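Alpha-galactosidase (Umbelopsis vinacea, PDB 3A5V) hydrolyses terminal alpha-linked galactose, probably from galacto-oligosaccharides and related glycosides, as a tetrameric, N-glycosylated glycoside hydrolase of family 27. Local coordinates at residues A[8-13]-A[160-165]; A[32-37]-A[272-277]; A[106-111]-A[134-139]; A[190-195]-A[252-257]; A[302-307]-A[312-317]. All blocks are in the same frame, centred on the assembly; numbering follows the deposited sequence.

Contact 1: A[8-13]-A[160-165]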
# COMPACT_ATOMS: atom_id res chain seq x y z
N THR A 8 -33.35 4.18 7.71
CA THR A 8 -32.78 5.48 7.38
C THR A 8 -31.60 5.65 8.36
O THR A 8 -31.51 4.90 9.35
CB THR A 8 -33.78 6.63 7.62
OG1 THR A 8 -34.24 6.58 8.97
CG2 THR A 8 -34.99 6.52 6.66
N PRO A 9 -30.68 6.60 8.09
CA PRO A 9 -29.59 6.80 9.04
C PRO A 9 -30.09 7.12 10.46
O PRO A 9 -31.07 7.86 10.63
CB PRO A 9 -28.82 8.01 8.46
CG PRO A 9 -29.11 7.95 6.95
CD PRO A 9 -30.56 7.47 6.90
N GLN A 10 -29.42 6.56 11.47
CA GLN A 10 -29.78 6.86 12.88
C GLN A 10 -29.52 8.33 13.25
O GLN A 10 -28.65 8.98 12.67
CB GLN A 10 -29.05 5.93 13.86
CG GLN A 10 -27.50 6.08 13.92
CD GLN A 10 -26.73 5.15 12.96
OE1 GLN A 10 -27.20 4.81 11.87
NE2 GLN A 10 -25.52 4.76 13.37
N MET A 11 -30.30 8.85 14.19
CA MET A 11 -30.13 10.20 14.69
C MET A 11 -30.13 10.14 16.22
O MET A 11 -30.83 9.31 16.81
CB MET A 11 -31.25 11.12 14.19
CG MET A 11 -31.38 11.22 12.66
SD MET A 11 -32.83 12.16 12.12
CE MET A 11 -32.54 13.77 12.91
N GLY A 12 -29.37 11.01 16.86
CA GLY A 12 -29.25 10.93 18.31
C GLY A 12 -28.24 11.92 18.86
O GLY A 12 -27.95 12.95 18.23
N TRP A 13 -27.72 11.58 20.02
CA TRP A 13 -26.79 12.43 20.78
C TRP A 13 -25.88 11.52 21.61
O TRP A 13 -26.30 10.46 22.09
CB TRP A 13 -27.60 13.39 21.67
CG TRP A 13 -26.74 14.22 22.61
CD1 TRP A 13 -26.14 15.41 22.36
CD2 TRP A 13 -26.40 13.87 23.95
NE1 TRP A 13 -25.45 15.85 23.48
CE2 TRP A 13 -25.59 14.91 24.47
CE3 TRP A 13 -26.70 12.76 24.77
CZ2 TRP A 13 -25.07 14.89 25.78
CZ3 TRP A 13 -26.20 12.74 26.08
CH2 TRP A 13 -25.38 13.80 26.56
N PRO A 160 -32.91 -6.65 19.40
CA PRO A 160 -32.42 -5.75 18.34
C PRO A 160 -31.54 -4.63 18.89
O PRO A 160 -31.98 -3.83 19.74
CB PRO A 160 -33.71 -5.17 17.75
CG PRO A 160 -34.80 -6.21 18.12
CD PRO A 160 -34.38 -6.65 19.50
N MET A 161 -30.28 -4.58 18.44
CA MET A 161 -29.35 -3.54 18.86
C MET A 161 -28.63 -2.98 17.62
O MET A 161 -27.99 -3.74 16.88
CB MET A 161 -28.34 -4.08 19.88
CG MET A 161 -28.99 -4.49 21.21
SD MET A 161 -27.87 -5.10 22.49
CE MET A 161 -27.90 -6.81 22.05
N LEU A 162 -28.76 -1.68 17.39
CA LEU A 162 -28.12 -1.05 16.24
C LEU A 162 -26.60 -1.14 16.39
O LEU A 162 -26.04 -0.70 17.38
CB LEU A 162 -28.58 0.42 16.12
CG LEU A 162 -28.30 1.11 14.78
CD1 LEU A 162 -29.28 2.25 14.52
CD2 LEU A 162 -26.84 1.60 14.70
N TYR A 163 -25.93 -1.72 15.40
CA TYR A 163 -24.50 -2.02 15.48
C TYR A 163 -23.71 -0.97 14.68
O TYR A 163 -23.67 -1.01 13.44
CB TYR A 163 -24.23 -3.45 14.97
CG TYR A 163 -22.81 -3.99 15.16
CD1 TYR A 163 -21.95 -3.48 16.14
CD2 TYR A 163 -22.35 -5.05 14.39
CE1 TYR A 163 -20.65 -4.00 16.33
CE2 TYR A 163 -21.06 -5.59 14.57
CZ TYR A 163 -20.22 -5.06 15.53
OH TYR A 163 -18.95 -5.59 15.67
N SER A 164 -23.12 -0.03 15.42
CA SER A 164 -22.39 1.10 14.84
C SER A 164 -20.89 0.77 14.94
O SER A 164 -20.34 0.74 16.04
CB SER A 164 -22.75 2.40 15.57
OG SER A 164 -21.81 3.46 15.39
N LEU A 165 -20.26 0.49 13.80
CA LEU A 165 -18.80 0.27 13.80
C LEU A 165 -18.05 1.57 13.97
O LEU A 165 -18.41 2.60 13.38
CB LEU A 165 -18.33 -0.41 12.51
CG LEU A 165 -17.91 -1.87 12.66
CD1 LEU A 165 -19.07 -2.73 13.20
CD2 LEU A 165 -17.38 -2.42 11.35
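The flat carboxamide of Gln10 carries the end of Leu162 over one face: Leu162 CD2 sits above that plane, 3.7 Å from Gln10 NE2. Beyond the amide's nitrogen end comes Ser164, whose CB is 4.3 Å from the same NE2. This is the interior of a (beta/alpha)8 barrel. Strands 11-14 and 162-165 stand apart in the cylinder with three others between them, so their backbones do not pair, and Gln10 and Leu162 bridge the core near the N-terminal ends of both strands. The Gln10 chain leaves with CG wedged between the backbone N and the carbonyl carbon (chi1 65°) and bends again at chi2, which turns the amide inward over the leucine. Leu162 grips at two points, for its other methyl, CD1, reaches Gln10 CB at 3.7 Å. A forked aliphatic residue suits this place because it covers both the stem and the amide of the glutamine, while packing on Tyr47 and Tyr125. Cutting this residue back to an alanine is likely to bare Gln10 CB and the amide face, opening a gap beside Tyr47 and Tyr125. The buried amide nitrogen is satisfied by Ser183 OG and Tyr125 OH, which fix its rotation. Tyr163, alternating to the outer side of the strand, has Leu165 CD1 over one face of its ring, 3.5 Å above the plane.

Contact 2: A[32-37]-A[272-277]. With NAG (2-acetamido-2-deoxy-beta-D-glucopyranose), chain C.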
# COMPACT_ATOMS: atom_id res chain seq x y z
N ALA A 32 -31.15 13.68 28.36
CA ALA A 32 -32.28 12.97 27.74
C ALA A 32 -33.57 13.79 27.86
O ALA A 32 -34.36 13.86 26.91
CB ALA A 32 -32.47 11.56 28.33
N LYS A 33 -33.76 14.41 29.03
CA LYS A 33 -34.94 15.27 29.26
C LYS A 33 -34.89 16.53 28.42
O LYS A 33 -35.92 16.98 27.92
CB LYS A 33 -35.10 15.58 30.76
CG LYS A 33 -35.53 14.31 31.54
CD LYS A 33 -35.65 14.52 33.07
CE LYS A 33 -35.93 13.14 33.71
NZ LYS A 33 -36.04 13.23 35.19
N ALA A 34 -33.70 17.10 28.24
CA ALA A 34 -33.52 18.24 27.34
C ALA A 34 -33.77 17.86 25.86
O ALA A 34 -34.42 18.61 25.13
CB ALA A 34 -32.10 18.82 27.52
N ILE A 35 -33.26 16.71 25.42
CA ILE A 35 -33.53 16.16 24.09
C ILE A 35 -35.05 16.04 23.84
O ILE A 35 -35.54 16.50 22.81
CB ILE A 35 -32.77 14.82 23.86
CG1 ILE A 35 -31.27 15.08 23.69
CG2 ILE A 35 -33.30 14.04 22.61
CD1 ILE A 35 -30.38 13.84 23.93
N ALA A 36 -35.78 15.46 24.81
CA ALA A 36 -37.24 15.36 24.70
C ALA A 36 -37.91 16.73 24.72
O ALA A 36 -38.74 17.02 23.86
CB ALA A 36 -37.80 14.48 25.84
N SER A 37 -37.56 17.57 25.69
CA SER A 37 -38.27 18.85 25.90
C SER A 37 -37.99 19.90 24.82
O SER A 37 -38.88 20.70 24.48
CB SER A 37 -37.96 19.43 27.29
OG SER A 37 -36.60 19.80 27.43
N ASN A 272 -22.60 17.59 21.01
CA ASN A 272 -22.68 18.97 21.51
C ASN A 272 -23.44 19.07 22.84
O ASN A 272 -23.68 18.06 23.50
CB ASN A 272 -23.32 19.88 20.44
CG ASN A 272 -24.79 19.52 20.16
OD1 ASN A 272 -25.34 18.55 20.71
ND2 ASN A 272 -25.42 20.28 19.28
N ASP A 273 -23.79 20.30 23.24
CA ASP A 273 -24.56 20.53 24.48
C ASP A 273 -26.05 20.64 24.14
O ASP A 273 -26.44 21.48 23.32
CB ASP A 273 -24.06 21.78 25.19
CG ASP A 273 -24.82 22.09 26.49
OD1 ASP A 273 -25.46 21.20 27.10
OD2 ASP A 273 -24.74 23.24 26.92
N VAL A 274 -26.87 19.76 24.72
CA VAL A 274 -28.32 19.79 24.47
C VAL A 274 -29.08 20.48 25.61
O VAL A 274 -30.30 20.66 25.51
CB VAL A 274 -28.93 18.37 24.21
CG1 VAL A 274 -28.56 17.85 22.82
CG2 VAL A 274 -28.51 17.37 25.31
N THR A 275 -28.37 20.88 26.66
CA THR A 275 -29.03 21.51 27.82
C THR A 275 -29.13 23.04 27.70
O THR A 275 -29.86 23.68 28.45
CB THR A 275 -28.36 21.13 29.17
OG1 THR A 275 -27.01 21.62 29.20
CG2 THR A 275 -28.39 19.61 29.39
N ASN A 276 -28.39 23.61 26.76
CA ASN A 276 -28.46 25.04 26.48
C ASN A 276 -28.21 25.21 24.99
O ASN A 276 -27.07 25.30 24.55
CB ASN A 276 -27.45 25.82 27.33
CG ASN A 276 -27.60 27.33 27.21
OD1 ASN A 276 -28.25 27.84 26.29
ND2 ASN A 276 -27.01 28.05 28.15
N ILE A 277 -29.29 25.19 24.21
CA ILE A 277 -29.21 25.20 22.76
C ILE A 277 -29.54 26.62 22.30
O ILE A 277 -30.67 27.07 22.46
CB ILE A 277 -30.21 24.19 22.12
CG1 ILE A 277 -30.09 22.79 22.76
CG2 ILE A 277 -30.01 24.11 20.59
CD1 ILE A 277 -31.16 21.78 22.27
C1 NAG C . -27.25 29.46 27.93
C2 NAG C . -27.14 30.01 29.36
C3 NAG C . -26.94 31.53 29.42
C4 NAG C . -26.08 32.11 28.29
C5 NAG C . -26.41 31.43 26.94
C6 NAG C . -25.55 31.88 25.76
C7 NAG C . -28.34 29.30 31.35
C8 NAG C . -29.68 29.16 32.01
N2 NAG C . -28.35 29.72 30.10
O3 NAG C . -26.39 31.84 30.70
O4 NAG C . -26.31 33.51 28.24
O5 NAG C . -26.27 30.02 27.08
O6 NAG C . -24.23 31.38 25.88
O7 NAG C . -27.31 29.02 31.96
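Ile35 and Val274 meet at a slant, the CG1 methylene of the isoleucine lying against both branches of the valine, 3.9 Å from Val274 CG2 and 4.0 Å from Val274 CG1. The valine torsion (chi1 -74°) sets CG1 anti to its own carbonyl carbon and spreads the two methyls round Ile35 CG1. Next along the helix, Ala34 points toward the loop: its CB comes 3.3 Å from Val274 O and 4.1 Å from Thr275 CA. Alanine suits this spot, since a larger side chain would probably meet the loop backbone. The loop keeps its shape through an Asx turn, in which Asp273 OD1 accepts from Thr275 N at 3.0 Å, from above the carboxylate plane, and from Thr275 OG1 at 2.6 Å, on its syn side. Asn276 leaves on the side away from the helix, its ND2 covalently joined to C1 of an N-acetylglucosamine, so the glycan projects outward. In the barrel, helix 25-38 follows the first strand and segment 272-277 follows the last, 268-270; Leu40 of helix 40-43 and Trp13 of strand 11-14 complete the apolar cluster round Ile35 and Val274.

Contact 3: A[106-111]-A[134-139]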
# COMPACT_ATOMS: atom_id res chain seq x y z
N ALA A 106 -12.36 -3.36 27.81
CA ALA A 106 -13.15 -3.49 26.57
C ALA A 106 -13.45 -4.97 26.25
O ALA A 106 -13.18 -5.85 27.06
CB ALA A 106 -12.42 -2.79 25.42
N SER A 107 -14.00 -5.24 25.06
CA SER A 107 -14.75 -6.48 24.84
C SER A 107 -14.11 -7.60 24.01
O SER A 107 -14.74 -8.64 23.84
CB SER A 107 -16.14 -6.16 24.24
OG SER A 107 -16.80 -5.16 25.01
N LEU A 108 -12.89 -7.40 23.50
CA LEU A 108 -12.26 -8.45 22.67
C LEU A 108 -12.13 -9.76 23.46
O LEU A 108 -11.52 -9.78 24.52
CB LEU A 108 -10.87 -8.02 22.18
CG LEU A 108 -10.16 -8.96 21.18
CD1 LEU A 108 -10.91 -8.96 19.84
CD2 LEU A 108 -8.69 -8.52 21.00
N GLY A 109 -12.71 -10.83 22.94
CA GLY A 109 -12.68 -12.11 23.64
C GLY A 109 -13.79 -12.27 24.66
O GLY A 109 -13.98 -13.36 25.20
N TYR A 110 -14.55 -11.20 24.92
CA TYR A 110 -15.69 -11.23 25.83
C TYR A 110 -16.98 -10.84 25.14
O TYR A 110 -17.92 -10.40 25.79
CB TYR A 110 -15.46 -10.26 27.02
CG TYR A 110 -14.36 -10.68 27.96
CD1 TYR A 110 -13.02 -10.45 27.64
CD2 TYR A 110 -14.65 -11.30 29.18
CE1 TYR A 110 -11.99 -10.85 28.49
CE2 TYR A 110 -13.64 -11.69 30.06
CZ TYR A 110 -12.31 -11.46 29.71
OH TYR A 110 -11.30 -11.85 30.55
N GLU A 111 -17.04 -11.01 23.81
CA GLU A 111 -18.14 -10.44 23.02
C GLU A 111 -19.52 -11.00 23.45
O GLU A 111 -20.46 -10.24 23.63
CB GLU A 111 -17.92 -10.64 21.52
CG GLU A 111 -16.69 -9.90 20.93
CD GLU A 111 -15.38 -10.69 21.02
OE1 GLU A 111 -15.36 -11.74 21.70
OE2 GLU A 111 -14.37 -10.26 20.39
N GLN A 134 -4.87 -5.55 19.35
CA GLN A 134 -3.91 -6.66 19.46
C GLN A 134 -3.49 -7.16 18.06
O GLN A 134 -3.36 -8.38 17.82
CB GLN A 134 -4.48 -7.78 20.35
CG GLN A 134 -5.01 -7.28 21.72
CD GLN A 134 -3.93 -6.56 22.53
OE1 GLN A 134 -2.80 -7.04 22.63
NE2 GLN A 134 -4.29 -5.41 23.11
N GLY A 135 -3.26 -6.20 17.17
CA GLY A 135 -2.84 -6.48 15.79
C GLY A 135 -3.87 -7.19 14.93
O GLY A 135 -3.52 -7.70 13.85
N GLN A 136 -5.13 -7.22 15.35
CA GLN A 136 -6.18 -7.92 14.58
C GLN A 136 -6.82 -7.03 13.49
O GLN A 136 -8.04 -6.81 13.47
CB GLN A 136 -7.24 -8.56 15.50
CG GLN A 136 -6.68 -9.72 16.37
CD GLN A 136 -7.72 -10.30 17.33
OE1 GLN A 136 -8.92 -10.21 17.08
NE2 GLN A 136 -7.26 -10.89 18.42
N SER A 137 -5.98 -6.54 12.59
CA SER A 137 -6.37 -5.63 11.52
C SER A 137 -5.24 -5.63 10.50
O SER A 137 -4.19 -6.25 10.75
CB SER A 137 -6.61 -4.21 12.07
OG SER A 137 -5.37 -3.54 12.32
N GLY A 138 -5.44 -4.97 9.36
CA GLY A 138 -4.43 -4.89 8.30
C GLY A 138 -4.84 -5.61 7.02
O GLY A 138 -4.25 -5.38 5.96
N THR A 139 -5.82 -6.51 7.13
CA THR A 139 -6.54 -7.04 5.97
C THR A 139 -8.04 -6.91 6.27
O THR A 139 -8.43 -6.90 7.45
CB THR A 139 -6.23 -8.54 5.66
OG1 THR A 139 -6.75 -9.36 6.72
CG2 THR A 139 -4.70 -8.80 5.44
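With CG anti to the backbone N (chi1 -174°), Leu108 sends its two methyls out from its turn, while Gln136, extended beyond CG (chi2 177°), advances from the opposite direction to meet them. Both methyls lie on the same side of the Gln136 amide plane: Leu108 CD1 is 3.6 Å from OE1 of Gln136, and Leu108 CD2 is 3.8 Å from its NE2. The latter methyl also rests 3.9 Å from Gln134 CG, crossing that bent chain at a slant. The contact joins two loops of the (beta/alpha)8 barrel, those following strands 89-95 and 125-129, each running into the next helix. Leu108 and Gly109 are the central residues of a type II beta turn from Ser107 to Tyr110; Gly109, with phi 85°, suits its third position. Its N donates to Glu111 OE2 at 3.1 Å, from above the carboxylate plane. Gln134 contributes its aliphatic stem, while its amide bonds to Tyr132 O and to Tyr144 and Thr179 of a neighbouring subunit.

Contact 4: A[190-195]-A[252-257]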
# COMPACT_ATOMS: atom_id res chain seq x y z
N VAL A 190 -13.56 13.57 13.61
CA VAL A 190 -13.72 14.98 13.32
C VAL A 190 -13.30 15.78 14.55
O VAL A 190 -13.29 15.26 15.66
CB VAL A 190 -15.20 15.31 12.88
CG1 VAL A 190 -16.20 15.23 14.09
CG2 VAL A 190 -15.27 16.65 12.16
N TYR A 191 -12.87 17.02 14.34
CA TYR A 191 -12.78 17.99 15.42
C TYR A 191 -13.47 19.29 15.04
O TYR A 191 -13.90 19.45 13.88
CB TYR A 191 -11.34 18.22 15.91
CG TYR A 191 -10.39 18.98 15.00
CD1 TYR A 191 -10.27 18.69 13.63
CD2 TYR A 191 -9.54 19.95 15.55
CE1 TYR A 191 -9.32 19.39 12.82
CE2 TYR A 191 -8.62 20.63 14.78
CZ TYR A 191 -8.51 20.35 13.42
OH TYR A 191 -7.57 21.06 12.70
N ASP A 192 -13.57 20.20 16.01
CA ASP A 192 -14.40 21.40 15.84
C ASP A 192 -13.65 22.43 15.02
O ASP A 192 -13.29 23.51 15.51
CB ASP A 192 -14.79 21.95 17.23
CG ASP A 192 -15.89 22.99 17.17
OD1 ASP A 192 -16.53 23.16 16.10
OD2 ASP A 192 -16.11 23.64 18.21
N ASN A 193 -13.40 22.10 13.75
CA ASN A 193 -12.59 22.93 12.88
C ASN A 193 -12.89 22.67 11.41
O ASN A 193 -12.95 21.51 10.97
CB ASN A 193 -11.11 22.66 13.17
CG ASN A 193 -10.20 23.71 12.57
OD1 ASN A 193 -10.14 23.85 11.35
ND2 ASN A 193 -9.48 24.46 13.42
N PHE A 194 -13.07 23.74 10.63
CA PHE A 194 -13.59 23.57 9.26
C PHE A 194 -12.60 22.96 8.27
O PHE A 194 -12.98 22.10 7.46
CB PHE A 194 -14.18 24.87 8.68
CG PHE A 194 -14.82 24.68 7.31
CD1 PHE A 194 -16.07 24.06 7.18
CD2 PHE A 194 -14.14 25.07 6.15
CE1 PHE A 194 -16.66 23.86 5.92
CE2 PHE A 194 -14.72 24.90 4.88
CZ PHE A 194 -15.99 24.29 4.76
N ASN A 195 -11.33 23.40 8.30
CA ASN A 195 -10.39 22.95 7.27
C ASN A 195 -8.90 22.87 7.67
O ASN A 195 -8.04 22.60 6.82
CB ASN A 195 -10.58 23.78 5.99
CG ASN A 195 -10.17 25.24 6.17
OD1 ASN A 195 -9.58 25.61 7.19
ND2 ASN A 195 -10.45 26.06 5.17
N GLU A 252 -21.89 29.52 9.10
CA GLU A 252 -21.87 29.00 7.72
C GLU A 252 -21.02 27.72 7.62
O GLU A 252 -21.37 26.79 6.87
CB GLU A 252 -21.39 30.07 6.72
CG GLU A 252 -22.40 31.25 6.53
CD GLU A 252 -23.84 30.80 6.24
OE1 GLU A 252 -24.03 29.86 5.46
OE2 GLU A 252 -24.79 31.39 6.82
N GLU A 253 -19.92 27.67 8.37
CA GLU A 253 -19.13 26.43 8.45
C GLU A 253 -19.94 25.26 9.04
O GLU A 253 -19.90 24.17 8.50
CB GLU A 253 -17.86 26.65 9.25
CG GLU A 253 -16.83 27.47 8.48
CD GLU A 253 -15.66 27.95 9.34
OE1 GLU A 253 -15.75 27.99 10.59
OE2 GLU A 253 -14.64 28.30 8.73
N TYR A 254 -20.66 25.49 10.15
CA TYR A 254 -21.57 24.46 10.70
C TYR A 254 -22.68 24.09 9.73
O TYR A 254 -23.09 22.91 9.66
CB TYR A 254 -22.20 24.90 12.03
CG TYR A 254 -21.24 24.84 13.19
CD1 TYR A 254 -20.35 23.76 13.34
CD2 TYR A 254 -21.21 25.87 14.16
CE1 TYR A 254 -19.44 23.71 14.41
CE2 TYR A 254 -20.31 25.82 15.24
CZ TYR A 254 -19.43 24.75 15.36
OH TYR A 254 -18.54 24.72 16.41
N ARG A 255 -23.19 25.08 8.99
CA ARG A 255 -24.22 24.77 8.01
C ARG A 255 -23.68 23.81 6.94
O ARG A 255 -24.36 22.88 6.51
CB ARG A 255 -24.79 26.05 7.36
CG ARG A 255 -26.03 25.78 6.51
CD ARG A 255 -26.38 26.99 5.64
NE ARG A 255 -26.48 28.23 6.41
CZ ARG A 255 -27.51 28.56 7.20
NH1 ARG A 255 -28.53 27.71 7.37
NH2 ARG A 255 -27.50 29.73 7.83
N VAL A 256 -22.44 24.05 6.51
CA VAL A 256 -21.81 23.18 5.52
C VAL A 256 -21.65 21.76 6.05
O VAL A 256 -22.02 20.78 5.40
CB VAL A 256 -20.43 23.75 5.07
CG1 VAL A 256 -19.70 22.78 4.08
CG2 VAL A 256 -20.65 25.05 4.42
N HIS A 257 -21.09 21.68 7.25
CA HIS A 257 -20.86 20.44 7.98
C HIS A 257 -22.17 19.65 8.09
O HIS A 257 -22.25 18.50 7.62
CB HIS A 257 -20.25 20.87 9.33
CG HIS A 257 -20.16 19.80 10.38
ND1 HIS A 257 -19.73 18.51 10.13
CD2 HIS A 257 -20.34 19.87 11.73
CE1 HIS A 257 -19.69 17.83 11.26
NE2 HIS A 257 -20.05 18.64 12.25
O HOH W 1 -13.21 26.35 11.89
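Asp192, at the centre of an inverse gamma turn, is the first residue of segment 190-195 to touch the helix: its OD1 accepts from Tyr254 OH at 2.6 Å through the syn lone pair. Carboxylate and phenol ring are nearly coplanar, 19° apart, and OD1 lies at the hydroxyl edge of the ring, near its plane. The pair is tied down further, since Gly248 N donates to Asp192 OD2 and Gly247 N to Tyr254 OH. Asn193 turns away, and Phe194 makes the broad apolar contact. A chi1 of -175° swings the Phe194 ring out to the helix, where Val256 CG1 lies at the ring edge, 3.7 Å from Phe194 CE1. Glu253 crosses the phenylalanine at a slant, its CG 3.6 Å from Phe194 CG and its OE2 3.5 Å from Phe194 CB, with carboxylate and ring planes only 9° apart. A long acidic chain suits this spot, offering methylenes to the ring and an oxygen, OE2, to ND1 of His383. A water accepts a hydrogen bond from Phe194 N at 2.9 Å. Helix 251-263 packs against the loop after strand 183-185, and Met218 of helix 217-227 also covers Phe194; Val256 touches Val385 of strand 384-390, and His383 stacks on Phe194, so the C-terminal beta domain meets the barrel here.

Contact 5: A[302-307]-A[312-317]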
# COMPACT_ATOMS: atom_id res chain seq x y z
N ALA A 302 -26.05 11.87 -1.83
CA ALA A 302 -25.75 12.75 -2.97
C ALA A 302 -24.33 12.45 -3.45
O ALA A 302 -23.47 12.10 -2.64
CB ALA A 302 -25.90 14.24 -2.57
N ASN A 303 -24.10 12.57 -4.77
CA ASN A 303 -22.77 12.34 -5.37
C ASN A 303 -22.05 13.65 -5.64
O ASN A 303 -22.69 14.64 -5.99
CB ASN A 303 -22.91 11.58 -6.70
CG ASN A 303 -23.65 10.26 -6.54
OD1 ASN A 303 -24.69 10.01 -7.19
ND2 ASN A 303 -23.15 9.43 -5.66
N ARG A 304 -20.71 13.68 -5.51
CA ARG A 304 -19.96 14.87 -5.89
C ARG A 304 -19.73 14.86 -7.42
O ARG A 304 -19.00 14.02 -7.95
CB ARG A 304 -18.63 15.00 -5.11
CG ARG A 304 -17.88 16.32 -5.40
CD ARG A 304 -16.85 16.66 -4.31
NE ARG A 304 -15.58 15.95 -4.47
CZ ARG A 304 -14.61 15.94 -3.55
NH1 ARG A 304 -14.76 16.56 -2.37
NH2 ARG A 304 -13.49 15.26 -3.78
N ILE A 305 -20.35 15.80 -8.11
CA ILE A 305 -20.37 15.86 -9.57
C ILE A 305 -19.09 16.48 -10.13
O ILE A 305 -18.53 15.97 -11.10
CB ILE A 305 -21.61 16.67 -10.07
CG1 ILE A 305 -22.90 16.04 -9.54
CG2 ILE A 305 -21.64 16.77 -11.63
CD1 ILE A 305 -22.99 14.50 -9.79
N TRP A 306 -18.61 17.54 -9.49
CA TRP A 306 -17.32 18.12 -9.85
C TRP A 306 -16.65 18.88 -8.72
O TRP A 306 -17.29 19.22 -7.71
CB TRP A 306 -17.39 19.03 -11.11
CG TRP A 306 -18.47 20.11 -11.18
CD1 TRP A 306 -19.51 20.13 -12.07
CD2 TRP A 306 -18.56 21.35 -10.44
NE1 TRP A 306 -20.25 21.28 -11.92
CE2 TRP A 306 -19.70 22.03 -10.91
CE3 TRP A 306 -17.80 21.93 -9.40
CZ2 TRP A 306 -20.10 23.29 -10.40
CZ3 TRP A 306 -18.20 23.17 -8.89
CH2 TRP A 306 -19.35 23.83 -9.39
N VAL A 307 -15.35 19.09 -8.89
CA VAL A 307 -14.56 20.02 -8.09
C VAL A 307 -13.94 21.02 -9.08
O VAL A 307 -13.32 20.61 -10.06
CB VAL A 307 -13.41 19.31 -7.31
CG1 VAL A 307 -12.55 20.34 -6.53
CG2 VAL A 307 -13.95 18.30 -6.33
N GLN A 312 -17.32 22.97 -5.17
CA GLN A 312 -17.80 21.59 -5.37
C GLN A 312 -19.31 21.58 -5.61
O GLN A 312 -20.03 22.41 -5.05
CB GLN A 312 -17.46 20.71 -4.16
CG GLN A 312 -15.98 20.83 -3.73
CD GLN A 312 -15.57 19.85 -2.64
OE1 GLN A 312 -16.30 18.91 -2.31
NE2 GLN A 312 -14.38 20.07 -2.09
N LEU A 313 -19.76 20.67 -6.47
CA LEU A 313 -21.19 20.46 -6.74
C LEU A 313 -21.58 19.04 -6.31
O LEU A 313 -20.90 18.08 -6.68
CB LEU A 313 -21.49 20.62 -8.24
CG LEU A 313 -22.92 20.27 -8.70
CD1 LEU A 313 -23.93 21.24 -8.08
CD2 LEU A 313 -23.06 20.24 -10.23
N PHE A 314 -22.67 18.93 -5.54
CA PHE A 314 -23.24 17.63 -5.20
C PHE A 314 -24.66 17.53 -5.76
O PHE A 314 -25.40 18.54 -5.82
CB PHE A 314 -23.31 17.43 -3.67
CG PHE A 314 -21.96 17.33 -3.00
CD1 PHE A 314 -21.19 18.48 -2.76
CD2 PHE A 314 -21.47 16.10 -2.57
CE1 PHE A 314 -19.93 18.39 -2.12
CE2 PHE A 314 -20.23 15.99 -1.93
CZ PHE A 314 -19.46 17.14 -1.71
N SER A 315 -25.04 16.32 -6.14
CA SER A 315 -26.37 16.06 -6.70
C SER A 315 -26.80 14.65 -6.35
O SER A 315 -26.01 13.70 -6.53
CB SER A 315 -26.32 16.23 -8.22
OG SER A 315 -27.56 15.89 -8.80
N GLY A 316 -28.04 14.49 -5.88
CA GLY A 316 -28.56 13.17 -5.56
C GLY A 316 -30.06 13.05 -5.71
O GLY A 316 -30.77 14.02 -5.60
N ASN A 317 -30.55 11.84 -5.95
CA ASN A 317 -32.00 11.63 -6.00
C ASN A 317 -32.66 11.62 -4.63
O ASN A 317 -32.09 11.11 -3.64
CB ASN A 317 -32.32 10.27 -6.63
CG ASN A 317 -31.67 10.09 -7.98
OD1 ASN A 317 -30.69 9.37 -8.10
ND2 ASN A 317 -32.21 10.75 -8.99
O HOH W 2 -26.00 12.15 -8.83
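Trp306 and Leu313 pack ring on side chain: Leu313 CB sits over the centre of the indole's six-membered ring, 3.6 Å from its centroid, and Leu313 CD2 comes 3.4 Å from Trp306 NE1. The tryptophan's chi1 of 50° puts CG between the backbone N and carbonyl carbon, folding the ring back over the neighbouring strand. On the other side of the sheet Arg304 lays its CB over a face of Phe314, a CH-pi contact of 4.1 Å to the ring centroid. These chains ride on an antiparallel beta hairpin, strands 303-308 and 311-318, at the edge of the C-terminal beta-sandwich domain. Asn303 and Ser315 form a hydrogen-bonded pair, with Asn303 N to Ser315 O at 2.8 Å. Further along, Ile305 N donates to Leu313 O (2.7 Å) and Leu313 N to Trp306 O (3.1 Å), so two residues face one, as in a beta bulge. Gly316 suits its place because a CB there would collide with Ala302 CA. Were the indole replaced by an alanine, Leu313 CB would probably lose its cover and Asp343 the weak bond from NE1. Farther out, a water joins Asn303 OD1 to Ser315 O, Ser315 OG bonds to Ile344 O, and Val225 of helix 217-227 packs on Phe314. Arg196 of a neighbouring subunit donates through NH2 to Ile305 O.

Contacts 1 and 2 touch: Trp13, at the end of segment 8-13, has its NE1 2.8 Å from Asn272 O, a probable hydrogen bond, and its CD1 3.5 Å from Val274 CG1. Contact 1 marks the N-terminal end of the barrel core, whereas active sites of such barrels lie at the C-terminal strand ends. Contacts 4 and 5 have centres 19 Å apart and nearest atoms about 8 Å apart; contact 4 lies in the barrel bordering the beta domain, contact 5 within that domain. Contacts 2 and 5, centres 33 Å apart, stand on opposite sides of the chain centre. Contacts 3 and 5, centres 37 Å apart, each meet neighbouring subunits, and Gly109, Tyr110 and Asn317 line sites of bound polyether, probably from crystallisation.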